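Local coordinates for protein benzoate transport porin BenP (Acinetobacter baumannii AB307-0294, PDB 5DL8) that probably works as an OprD-family porin, a beta-barrel channel that lets small molecules, possibly including benzoate, cross the outer membrane, at residues N17-T22 with K125-V130; I74-D79 with L119-D124. All coordinates share one frame; numbering follows the deposited sequence.

How the contacts relate
From the N terminus, the non-regular 17-22 comes first, ahead of strand 25-39, and meets 125-130 across 102 intervening residues, most of them in strands. Contact 1 closes that long loop. Nested inside it, contact 2 pairs 74-79, on strand 72-87, with 119-124, on strand 107-123, and so closes a shorter loop of 39 residues. Strand 107-123 then turns directly into strand 126-130, so the second segments of the two contacts adjoin in the chain and are neighbours in the barrel wall. The centres of the contacts lie about 6 Å apart: contact 2 is wall pairing, and contact 1 lays the N-terminal segment against the same wall.

Contact 1 of 2, residues N17-T22 with K125-V130; sequences NPNQQT and KTLLSV
Asn19 OD1 is held by one hydrogen bond, shared with Thr75 OG1, and ND2 of the same amide by a second, to Asp124 O just before 125-130. With CG anti to the backbone N (chi1 -177°), the amide is carried to these partners while Asn19 CB rests 3.4 Å from Thr126 O. No hydrogen bond joins 17-22 to 125-130 directly, so between them the fit is one of packing. Pro18 sits at its middle. Its ring puts Pro18 CG 3.5 Å from Lys125 O, and Pro18 CB faces Leu127 CB at 4.2 Å. Leu127, CG likewise anti to its own N, lays Leu127 CD2 against Pro18 O at 3.5 Å and also touches Met62 of strand 47-65. At the surface the aliphatic chain of Lys125 is crossed obliquely by two amides: Asn17 OD1 lies 3.6 Å from Lys125 CE, and Gln20 NE2 comes 3.8 Å from Lys125 CG. Thr126 points away from 17-22, and its OG1 is hydrogen-bonded to Ser159 OG of adjacent strand 155-160. Thus the first modelled residues lie beside the tight turn at 124-125, probably at the periplasmic end, as in other outer-membrane porins. Pro18 and Leu127 pack largely through carbons on backbone carbonyl oxygens, whereas the polar hold lies on Thr75 and Asp124, so the Asn19 amide probably contributes to fixing the segment's orientation.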
loop_
_atom_site.group_PDB
_atom_site.type_symbol
_atom_site.label_atom_id
_atom_site.label_comp_id
_atom_site.label_asym_id
_atom_site.label_seq_id
_atom_site.Cartn_x
_atom_site.Cartn_y
_atom_site.Cartn_z
ATOM N N ASN A 17 -17.156 -12.358 5.098
ATOM C CA ASN A 17 -16.380 -13.349 5.922
ATOM C C ASN A 17 -15.421 -14.259 5.043
ATOM O O ASN A 17 -15.528 -14.228 3.811
ATOM C CB ASN A 17 -17.327 -14.137 6.845
ATOM C CG ASN A 17 -17.679 -13.397 8.166
ATOM O OD1 ASN A 17 -18.138 -14.035 9.134
ATOM N ND2 ASN A 17 -17.505 -12.069 8.201
ATOM N N PRO A 18 -14.437 -14.983 5.670
ATOM C CA PRO A 18 -13.254 -15.523 4.925
ATOM C C PRO A 18 -13.375 -16.839 4.085
ATOM O O PRO A 18 -12.746 -16.941 2.974
ATOM C CB PRO A 18 -12.175 -15.699 6.030
ATOM C CG PRO A 18 -12.729 -15.135 7.308
ATOM C CD PRO A 18 -14.204 -14.994 7.137
ATOM N N ASN A 19 -14.116 -17.815 4.599
ATOM C CA ASN A 19 -14.459 -19.047 3.876
ATOM C C ASN A 19 -15.830 -18.942 3.136
ATOM O O ASN A 19 -16.473 -19.934 2.985
ATOM C CB ASN A 19 -14.531 -20.204 4.909
ATOM C CG ASN A 19 -14.814 -21.571 4.280
ATOM O OD1 ASN A 19 -14.251 -21.917 3.270
ATOM N ND2 ASN A 19 -15.682 -22.336 4.888
ATOM N N GLN A 20 -16.275 -17.756 2.686
ATOM C CA GLN A 20 -17.693 -17.508 2.235
ATOM C C GLN A 20 -17.940 -17.316 0.732
ATOM O O GLN A 20 -19.091 -17.106 0.374
ATOM C CB GLN A 20 -18.338 -16.265 2.917
ATOM C CG GLN A 20 -18.362 -16.218 4.432
ATOM C CD GLN A 20 -18.875 -17.483 5.108
ATOM O OE1 GLN A 20 -19.701 -18.216 4.550
ATOM N NE2 GLN A 20 -18.387 -17.744 6.332
ATOM N N GLN A 21 -16.940 -17.405 -0.134
ATOM C CA GLN A 21 -17.161 -17.161 -1.566
ATOM C C GLN A 21 -17.868 -18.302 -2.335
ATOM O O GLN A 21 -17.272 -19.367 -2.565
ATOM C CB GLN A 21 -15.807 -16.871 -2.236
ATOM C CG GLN A 21 -15.860 -16.158 -3.581
ATOM C CD GLN A 21 -14.459 -16.041 -4.172
ATOM O OE1 GLN A 21 -13.523 -15.758 -3.427
ATOM N NE2 GLN A 21 -14.294 -16.293 -5.501
ATOM N N THR A 22 -19.104 -18.048 -2.795
ATOM C CA THR A 22 -19.948 -19.068 -3.490
ATOM C C THR A 22 -19.656 -19.199 -5.005
ATOM O O THR A 22 -19.852 -20.282 -5.584
ATOM C CB THR A 22 -21.491 -18.831 -3.301
ATOM O OG1 THR A 22 -21.807 -17.479 -3.622
ATOM C CG2 THR A 22 -21.975 -19.150 -1.880
ATOM N N LYS A 125 -15.722 -20.470 9.531
ATOM C CA LYS A 125 -15.283 -19.086 9.299
ATOM C C LYS A 125 -13.772 -18.907 9.264
ATOM O O LYS A 125 -13.257 -17.824 9.538
ATOM C CB LYS A 125 -15.967 -18.166 10.307
ATOM C CG LYS A 125 -17.465 -18.056 10.009
ATOM C CD LYS A 125 -18.218 -17.200 11.029
ATOM C CE LYS A 125 -19.636 -17.000 10.533
ATOM N NZ LYS A 125 -20.564 -16.940 11.684
ATOM N N THR A 126 -13.082 -19.959 8.828
ATOM C CA THR A 126 -11.630 -20.008 8.756
ATOM C C THR A 126 -11.128 -20.397 7.343
ATOM O O THR A 126 -11.743 -21.191 6.610
ATOM C CB THR A 126 -11.116 -20.978 9.813
ATOM O OG1 THR A 126 -11.742 -20.612 11.055
ATOM C CG2 THR A 126 -9.560 -20.955 9.958
ATOM N N LEU A 127 -10.009 -19.815 6.958
ATOM C CA LEU A 127 -9.461 -20.074 5.710
ATOM C C LEU A 127 -7.990 -20.093 5.847
ATOM O O LEU A 127 -7.402 -19.135 6.391
ATOM C CB LEU A 127 -9.915 -18.988 4.801
ATOM C CG LEU A 127 -9.430 -19.252 3.365
ATOM C CD1 LEU A 127 -10.225 -20.383 2.738
ATOM C CD2 LEU A 127 -9.479 -17.965 2.524
ATOM N N LEU A 128 -7.384 -21.190 5.414
ATOM C CA LEU A 128 -5.916 -21.376 5.403
ATOM C C LEU A 128 -5.484 -21.149 3.923
ATOM O O LEU A 128 -6.084 -21.755 3.000
ATOM C CB LEU A 128 -5.515 -22.798 5.858
ATOM C CG LEU A 128 -4.057 -23.275 5.612
ATOM C CD1 LEU A 128 -3.114 -22.527 6.577
ATOM C CD2 LEU A 128 -3.903 -24.808 5.651
ATOM N N SER A 129 -4.466 -20.308 3.705
ATOM C CA SER A 129 -3.959 -20.065 2.332
ATOM C C SER A 129 -2.434 -20.325 2.238
ATOM O O SER A 129 -1.682 -19.901 3.120
ATOM C CB SER A 129 -4.324 -18.638 1.865
ATOM O OG SER A 129 -5.733 -18.507 1.906
ATOM N N VAL A 130 -2.001 -21.046 1.203
ATOM C CA VAL A 130 -0.616 -21.301 1.004
ATOM C C VAL A 130 -0.264 -20.977 -0.467
ATOM O O VAL A 130 -0.884 -21.523 -1.402
ATOM C CB VAL A 130 -0.292 -22.792 1.231
ATOM C CG1 VAL A 130 1.203 -23.083 1.019
ATOM C CG2 VAL A 130 -0.821 -23.330 2.571
#

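Contact 2 of 2, residues I74-D79 with L119-D124; sequences ITIGAD and LKLGYD
Two flat groups mark the ends of the pairing, the Tyr123 ring and the Asp79 carboxylate. Ile74 reaches the ring obliquely, Ile74 CG1 lying 4.3 Å from Tyr123 CD1, and the phenol OH is hydrogen-bonded to Ile69 O. The carboxylate is met from above its plane: Lys120 NZ forms a salt bridge of 2.8 Å to Asp79 OD1, the two side chains crossing at about a right angle. A bend in the lysine chain at chi3 (-61°) turns NZ that way, with Lys120 CE passing 3.5 Å from Ala78 N. NZ also bonds Ser60 O, so two acceptors hold this buried ammonium, and the carboxylate would be expected to keep it charged. Between these ends runs the antiparallel pairing of a porin barrel wall, the N-to-C directions of the two short segments making 158°. Thr75 with Gly122 and Gly77 with Lys120 are the hydrogen-bonded pairs, each with a bond in both directions. Gly122 N to Thr75 O is the straighter of its pair, 2.8 Å with 166° at the hydrogen; all four donors come from above the carbonyl planes. Thr75 OG1, also bonded to Asn19, lies 3.0 Å from Gly122 CA, where a side chain on Gly122 would lie; so close an approach depends on that residue having none. Lys120 shares this face and touches Met62 and Ser129. Leu121 belongs to the other face, with Ile74, Ile76, Ala78, Leu119 and Tyr123. Leu121 CD1 lies 3.8 Å from Ile74 CG2, the two side chains running together and pointing the same way. Ile76 crosses Leu121 obliquely, Ile76 CG2 4.0 Å from Leu121 CD1. Leu119, Ile76 and Leu121 are on the surface, consistent with a wall turned to lipid.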
loop_
_atom_site.group_PDB
_atom_site.type_symbol
_atom_site.label_atom_id
_atom_site.label_comp_id
_atom_site.label_asym_id
_atom_site.label_seq_id
_atom_site.Cartn_x
_atom_site.Cartn_y
_atom_site.Cartn_z
ATOM N N ILE A 74 -15.510 -29.281 5.198
ATOM C CA ILE A 74 -14.139 -28.879 4.837
ATOM C C ILE A 74 -14.199 -28.462 3.383
ATOM O O ILE A 74 -14.896 -29.116 2.589
ATOM C CB ILE A 74 -13.078 -29.998 5.086
ATOM C CG1 ILE A 74 -12.615 -29.950 6.547
ATOM C CG2 ILE A 74 -11.831 -29.817 4.206
ATOM C CD1 ILE A 74 -12.105 -31.290 7.095
ATOM N N THR A 75 -13.486 -27.390 3.031
ATOM C CA THR A 75 -13.591 -26.737 1.681
ATOM C C THR A 75 -12.213 -26.552 1.066
ATOM O O THR A 75 -11.247 -26.396 1.787
ATOM C CB THR A 75 -14.350 -25.373 1.675
ATOM O OG1 THR A 75 -13.684 -24.443 2.546
ATOM C CG2 THR A 75 -15.772 -25.521 2.156
ATOM N N ILE A 76 -12.137 -26.655 -0.271
ATOM C CA ILE A 76 -10.894 -26.416 -1.042
ATOM C C ILE A 76 -11.134 -25.373 -2.153
ATOM O O ILE A 76 -12.225 -25.298 -2.732
ATOM C CB ILE A 76 -10.293 -27.685 -1.715
ATOM C CG1 ILE A 76 -11.410 -28.529 -2.382
ATOM C CG2 ILE A 76 -9.504 -28.505 -0.710
ATOM C CD1 ILE A 76 -10.993 -29.250 -3.653
ATOM N N GLY A 77 -10.119 -24.569 -2.418
ATOM C CA GLY A 77 -10.096 -23.764 -3.625
ATOM C C GLY A 77 -8.700 -23.448 -4.057
ATOM O O GLY A 77 -7.726 -23.914 -3.498
ATOM N N ALA A 78 -8.609 -22.599 -5.050
ATOM C CA ALA A 78 -7.343 -22.092 -5.552
ATOM C C ALA A 78 -7.494 -20.716 -6.201
ATOM O O ALA A 78 -8.603 -20.341 -6.708
ATOM C CB ALA A 78 -6.736 -23.064 -6.541
ATOM N N ASP A 79 -6.396 -19.979 -6.143
ATOM C CA ASP A 79 -6.327 -18.719 -6.801
ATOM C C ASP A 79 -5.102 -18.731 -7.723
ATOM O O ASP A 79 -4.194 -19.540 -7.572
ATOM C CB ASP A 79 -6.101 -17.574 -5.837
ATOM C CG ASP A 79 -7.208 -17.386 -4.766
ATOM O OD1 ASP A 79 -8.370 -17.693 -4.901
ATOM O OD2 ASP A 79 -6.863 -16.758 -3.800
ATOM N N LEU A 119 -3.028 -22.169 -3.013
ATOM C CA LEU A 119 -3.942 -23.236 -2.495
ATOM C C LEU A 119 -4.746 -22.722 -1.295
ATOM O O LEU A 119 -4.201 -22.015 -0.471
ATOM C CB LEU A 119 -3.157 -24.474 -2.095
ATOM C CG LEU A 119 -2.901 -25.601 -3.092
ATOM C CD1 LEU A 119 -2.558 -25.158 -4.504
ATOM C CD2 LEU A 119 -1.811 -26.535 -2.534
ATOM N N LYS A 120 -6.030 -23.033 -1.243
ATOM C CA LYS A 120 -6.936 -22.624 -0.182
ATOM C C LYS A 120 -7.606 -23.838 0.461
ATOM O O LYS A 120 -8.061 -24.696 -0.244
ATOM C CB LYS A 120 -8.073 -21.789 -0.737
ATOM C CG LYS A 120 -7.582 -20.397 -1.173
ATOM C CD LYS A 120 -8.658 -19.406 -1.694
ATOM C CE LYS A 120 -9.417 -19.862 -2.943
ATOM N NZ LYS A 120 -10.454 -18.801 -3.309
ATOM N N LEU A 121 -7.760 -23.811 1.779
ATOM C CA LEU A 121 -8.438 -24.839 2.600
ATOM C C LEU A 121 -9.308 -24.112 3.664
ATOM O O LEU A 121 -8.797 -23.317 4.444
ATOM C CB LEU A 121 -7.379 -25.801 3.267
ATOM C CG LEU A 121 -7.863 -27.056 4.045
ATOM C CD1 LEU A 121 -8.550 -28.131 3.186
ATOM C CD2 LEU A 121 -6.735 -27.699 4.926
ATOM N N GLY A 122 -10.616 -24.374 3.675
ATOM C CA GLY A 122 -11.544 -23.609 4.527
ATOM C C GLY A 122 -12.279 -24.530 5.485
ATOM O O GLY A 122 -12.469 -25.735 5.198
ATOM N N TYR A 123 -12.686 -23.976 6.625
ATOM C CA TYR A 123 -13.622 -24.642 7.547
ATOM C C TYR A 123 -14.486 -23.572 8.305
ATOM O O TYR A 123 -13.923 -22.733 9.006
ATOM C CB TYR A 123 -12.882 -25.576 8.566
ATOM C CG TYR A 123 -13.847 -26.208 9.588
ATOM C CD1 TYR A 123 -14.680 -27.290 9.218
ATOM C CD2 TYR A 123 -13.974 -25.720 10.930
ATOM C CE1 TYR A 123 -15.584 -27.833 10.115
ATOM C CE2 TYR A 123 -14.922 -26.270 11.807
ATOM C CZ TYR A 123 -15.698 -27.336 11.364
ATOM O OH TYR A 123 -16.615 -27.949 12.164
ATOM N N ASP A 124 -15.833 -23.639 8.189
ATOM C CA ASP A 124 -16.707 -22.711 8.885
ATOM C C ASP A 124 -16.299 -21.203 8.573
ATOM O O ASP A 124 -16.552 -20.719 7.475
ATOM C CB ASP A 124 -16.702 -23.031 10.402
ATOM C CG ASP A 124 -17.854 -22.348 11.177
ATOM O OD1 ASP A 124 -18.838 -21.923 10.510
ATOM O OD2 ASP A 124 -17.775 -22.261 12.428
#